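Local atomic coordinates of tegument protein VP22 (Human herpesvirus 1, PDB entry 4XAL), a protein that sits in the viral tegument, supports late accumulation and translation of viral mRNAs, modulates the host-shutoff RNase UL41 and stabilises microtubules during infection. Residues 83-86 and 87-90; 31-34 and 35-39. All coordinates share one frame; numbering follows the deposited sequence.

Contact 1 of 2, residues 83-86 and 87-90; sequences NELL and GITT
Thr89 OG1 folds back onto the helix it follows and donates a hydrogen bond to Leu85 O (2.8 Å). The same oxygen also accepts from Ile88 N (3.0 Å), and the two donors reach it from opposite faces of its carbonyl plane, each well out of it. The Thr89 hydroxyl lies anti to its own carbonyl carbon (chi1 -67°), which turns it back toward the helix. Leu85 is the buried member of the group. Its CG, anti to the backbone N (chi1 172°), lies 4.0 Å from Thr89 OG1, and its isobutyl group also packs on Leu70, Trp71 and Ser74 of helix 41-74; Thr89 touches Leu70 as well. Ile88 crosses Leu85 at about a right angle, with Leu85 CD1 and Ile88 CD1 4.2 Å apart, and its CG1 rests close to Leu85 O.

The i to i+4 backbone bonds loosen along the helix: Gly87 N reaches Asn83 O only weakly, at 3.3 Å, and Ile88 N also reaches Glu84 O weakly, at 3.5 Å. Thr89 N makes another weak bond to Leu86 O. On the solvent side a water donates to both Leu86 O (3.3 Å) and Thr89 O (2.6 Å), bridging the last turn to the departing chain, while the side chains of Asn83, Glu84 and Leu86 lie on the exposed surface. Weakening i to i+4 bonds, two i to i+3 bonds, one of them weak, and a threonine hydroxyl on the i-4 carbonyl mark the loosened C-terminal end of helix 79-88, within a probable nuclear export signal, just before strand 91-94.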
loop_
_atom_site.group_PDB
_atom_site.type_symbol
_atom_site.label_atom_id
_atom_site.label_comp_id
_atom_site.label_asym_id
_atom_site.label_seq_id
_atom_site.Cartn_x
_atom_site.Cartn_y
_atom_site.Cartn_z
ATOM N N ASN A 83 18.808 -17.986 -1.454
ATOM C CA ASN A 83 18.783 -18.361 -0.044
ATOM C C ASN A 83 19.477 -17.316 0.825
ATOM O O ASN A 83 18.992 -16.950 1.894
ATOM C CB ASN A 83 19.449 -19.727 0.151
ATOM C CG ASN A 83 19.365 -20.227 1.580
ATOM O OD1 ASN A 83 18.291 -20.233 2.183
ATOM N ND2 ASN A 83 20.497 -20.668 2.125
ATOM N N GLU A 84 20.631 -16.847 0.361
ATOM C CA GLU A 84 21.372 -15.809 1.063
ATOM C C GLU A 84 20.590 -14.500 1.124
ATOM O O GLU A 84 20.528 -13.833 2.175
ATOM C CB GLU A 84 22.729 -15.588 0.379
ATOM C CG GLU A 84 23.666 -16.774 0.542
ATOM C CD GLU A 84 24.730 -16.853 -0.536
ATOM O OE1 GLU A 84 24.844 -15.928 -1.361
ATOM O OE2 GLU A 84 25.457 -17.864 -0.570
ATOM N N LEU A 85 20.010 -14.117 -0.006
ATOM C CA LEU A 85 19.291 -12.847 -0.077
ATOM C C LEU A 85 18.083 -12.866 0.861
ATOM O O LEU A 85 17.809 -11.884 1.555
ATOM C CB LEU A 85 18.854 -12.553 -1.511
ATOM C CG LEU A 85 17.934 -11.344 -1.694
ATOM C CD1 LEU A 85 18.679 -10.051 -1.375
ATOM C CD2 LEU A 85 17.356 -11.302 -3.100
ATOM N N LEU A 86 17.362 -13.988 0.881
ATOM C CA LEU A 86 16.216 -14.132 1.781
ATOM C C LEU A 86 16.622 -13.863 3.225
ATOM O O LEU A 86 15.904 -13.200 3.970
ATOM C CB LEU A 86 15.612 -15.530 1.662
ATOM C CG LEU A 86 14.935 -15.849 0.334
ATOM C CD1 LEU A 86 14.576 -17.340 0.270
ATOM C CD2 LEU A 86 13.694 -15.008 0.173
ATOM N N GLY A 87 17.792 -14.364 3.611
ATOM C CA GLY A 87 18.272 -14.179 4.969
ATOM C C GLY A 87 18.497 -12.739 5.388
ATOM O O GLY A 87 18.416 -12.416 6.577
ATOM N N ILE A 88 18.782 -11.862 4.432
ATOM C CA ILE A 88 19.058 -10.468 4.759
ATOM C C ILE A 88 17.937 -9.509 4.390
ATOM O O ILE A 88 18.078 -8.299 4.542
ATOM C CB ILE A 88 20.343 -9.971 4.066
ATOM C CG1 ILE A 88 20.170 -9.980 2.548
ATOM C CG2 ILE A 88 21.514 -10.839 4.459
ATOM C CD1 ILE A 88 21.197 -9.149 1.821
ATOM N N THR A 89 16.825 -10.031 3.895
ATOM C CA THR A 89 15.778 -9.142 3.410
ATOM C C THR A 89 14.998 -8.581 4.592
ATOM O O THR A 89 14.293 -9.312 5.284
ATOM C CB THR A 89 14.825 -9.866 2.431
ATOM O OG1 THR A 89 15.549 -10.203 1.241
ATOM C CG2 THR A 89 13.636 -8.969 2.053
ATOM N N THR A 90 15.163 -7.283 4.824
ATOM C CA THR A 90 14.420 -6.573 5.864
ATOM C C THR A 90 13.975 -5.268 5.257
ATOM O O THR A 90 14.777 -4.356 5.080
ATOM C CB THR A 90 15.263 -6.306 7.114
ATOM O OG1 THR A 90 15.705 -7.551 7.665
ATOM C CG2 THR A 90 14.433 -5.573 8.151
HETATM O O HOH W 1 14.687 -11.598 6.553
#

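Contact 2 of 2, residues 31-34 and 35-39; sequences APPN and PDAPW
Ala37 N donates to Asn34 O (3.0 Å, N-H...O angle 162°), the bond that closes a type I beta turn over Asn34, Pro35, Asp36 and Ala37. Its donor stands above the carbonyl plane of Asn34. The Asn34 side chain accepts a second hydrogen bond: Asp36 N donates to Asn34 OD1 at 3.3 Å, the donor tilted 18° from the amide carbonyl plane, the side-chain-to-backbone pairing of an Asx turn. The Asn34 amide is brought there by a chi1 of 53°, which sets CG between the backbone N and the carbonyl carbon and leans OD1 over the turn. Main-chain and side-chain oxygens of Asn34 both accept from the N-H groups that follow.

Water extends the polar part. One molecule lies within hydrogen-bonding distance of Asn34 O (3.0 Å) and Ala37 O (2.7 Å), and can bridge them, linking the two ends of the turn.

Apolar contacts involve the prolines before the turn. Ala37 CB points back at the Pro33 ring, 3.6 Å from Pro33 CD and nearly as close to Pro33 CG. Further out, Pro32 CG lies 3.4 Å from Trp39 CD1 and 3.7 Å from Trp39 NE1, so it is the pyrrole part of the indole that is approached, obliquely. Pro32 also packs on Val43, and the indole on Ala44 and Asn47, of helix 41-74.

Proline rings restrict the backbone before and within the turn, while Asn34 supplies both acceptors for the N-H groups that follow. The result is a chain reversal held by short-range bonds and ring contacts at an exposed surface, leading into helix 41-74.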
loop_
_atom_site.group_PDB
_atom_site.type_symbol
_atom_site.label_atom_id
_atom_site.label_comp_id
_atom_site.label_asym_id
_atom_site.label_seq_id
_atom_site.Cartn_x
_atom_site.Cartn_y
_atom_site.Cartn_z
ATOM N N ALA A 31 -22.730 8.867 0.423
ATOM C CA ALA A 31 -24.044 8.810 1.042
ATOM C C ALA A 31 -24.268 9.862 2.145
ATOM O O ALA A 31 -25.330 10.493 2.165
ATOM C CB ALA A 31 -24.299 7.414 1.581
ATOM N N PRO A 32 -23.294 10.059 3.064
ATOM C CA PRO A 32 -23.529 11.107 4.077
ATOM C C PRO A 32 -23.827 12.492 3.476
ATOM O O PRO A 32 -23.067 12.975 2.639
ATOM C CB PRO A 32 -22.211 11.143 4.862
ATOM C CG PRO A 32 -21.656 9.755 4.734
ATOM C CD PRO A 32 -22.056 9.295 3.341
ATOM N N PRO A 33 -24.923 13.131 3.912
ATOM C CA PRO A 33 -25.381 14.386 3.294
ATOM C C PRO A 33 -24.479 15.595 3.533
ATOM O O PRO A 33 -24.442 16.491 2.698
ATOM C CB PRO A 33 -26.757 14.606 3.938
ATOM C CG PRO A 33 -26.712 13.835 5.209
ATOM C CD PRO A 33 -25.895 12.617 4.890
ATOM N N ASN A 34 -23.775 15.639 4.659
ATOM C CA ASN A 34 -22.854 16.731 4.930
ATOM C C ASN A 34 -21.711 16.235 5.822
ATOM O O ASN A 34 -21.804 15.143 6.371
ATOM C CB ASN A 34 -23.590 17.901 5.580
ATOM C CG ASN A 34 -24.359 17.489 6.793
ATOM O OD1 ASN A 34 -23.788 17.331 7.880
ATOM N ND2 ASN A 34 -25.668 17.316 6.629
ATOM N N PRO A 35 -20.632 17.024 5.949
ATOM C CA PRO A 35 -19.444 16.546 6.677
ATOM C C PRO A 35 -19.691 16.095 8.119
ATOM O O PRO A 35 -18.900 15.292 8.636
ATOM C CB PRO A 35 -18.520 17.769 6.666
ATOM C CG PRO A 35 -18.884 18.481 5.423
ATOM C CD PRO A 35 -20.368 18.313 5.282
ATOM N N ASP A 36 -20.748 16.592 8.761
ATOM C CA ASP A 36 -20.960 16.302 10.173
ATOM C C ASP A 36 -22.047 15.267 10.374
ATOM O O ASP A 36 -22.367 14.903 11.503
ATOM C CB ASP A 36 -21.307 17.582 10.942
ATOM C CG ASP A 36 -20.103 18.490 11.146
ATOM O OD1 ASP A 36 -18.977 17.980 11.369
ATOM O OD2 ASP A 36 -20.277 19.726 11.073
ATOM N N ALA A 37 -22.618 14.784 9.279
ATOM C CA ALA A 37 -23.671 13.784 9.376
ATOM C C ALA A 37 -23.154 12.439 9.880
ATOM O O ALA A 37 -22.181 11.890 9.357
ATOM C CB ALA A 37 -24.357 13.611 8.027
ATOM N N PRO A 38 -23.822 11.885 10.893
ATOM C CA PRO A 38 -23.459 10.555 11.390
ATOM C C PRO A 38 -23.602 9.471 10.327
ATOM O O PRO A 38 -24.627 9.365 9.642
ATOM C CB PRO A 38 -24.442 10.331 12.552
ATOM C CG PRO A 38 -25.568 11.303 12.302
ATOM C CD PRO A 38 -24.934 12.486 11.653
ATOM N N TRP A 39 -22.556 8.665 10.174
ATOM C CA TRP A 39 -22.591 7.543 9.256
ATOM C C TRP A 39 -23.518 6.462 9.742
ATOM O O TRP A 39 -23.512 6.122 10.919
ATOM C CB TRP A 39 -21.201 6.908 9.090
ATOM C CG TRP A 39 -20.146 7.767 8.478
ATOM C CD1 TRP A 39 -20.310 8.929 7.774
ATOM C CD2 TRP A 39 -18.740 7.507 8.509
ATOM N NE1 TRP A 39 -19.080 9.409 7.363
ATOM C CE2 TRP A 39 -18.103 8.549 7.806
ATOM C CE3 TRP A 39 -17.959 6.494 9.077
ATOM C CZ2 TRP A 39 -16.717 8.612 7.657
ATOM C CZ3 TRP A 39 -16.573 6.554 8.923
ATOM C CH2 TRP A 39 -15.970 7.610 8.224
HETATM O O HOH W 2 -20.464 12.690 7.450
#

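How the contacts relate
Contact 2 comes first along the chain, in the loop that leads into helix 41-74; contact 1 follows that helix, at the C-terminal end of helix 79-88. Their centres are about 48 Å apart and their nearest atoms about 33 Å, on opposite sides of the chain's centre, so they do not touch. What they share is the long helix 41-74: side chains of 31-39 pack on its first turns, and Leu85 and Thr89 pack near its last. Both lie in the conserved core domain of VP22, marking how the chain enters that helix and returns along it.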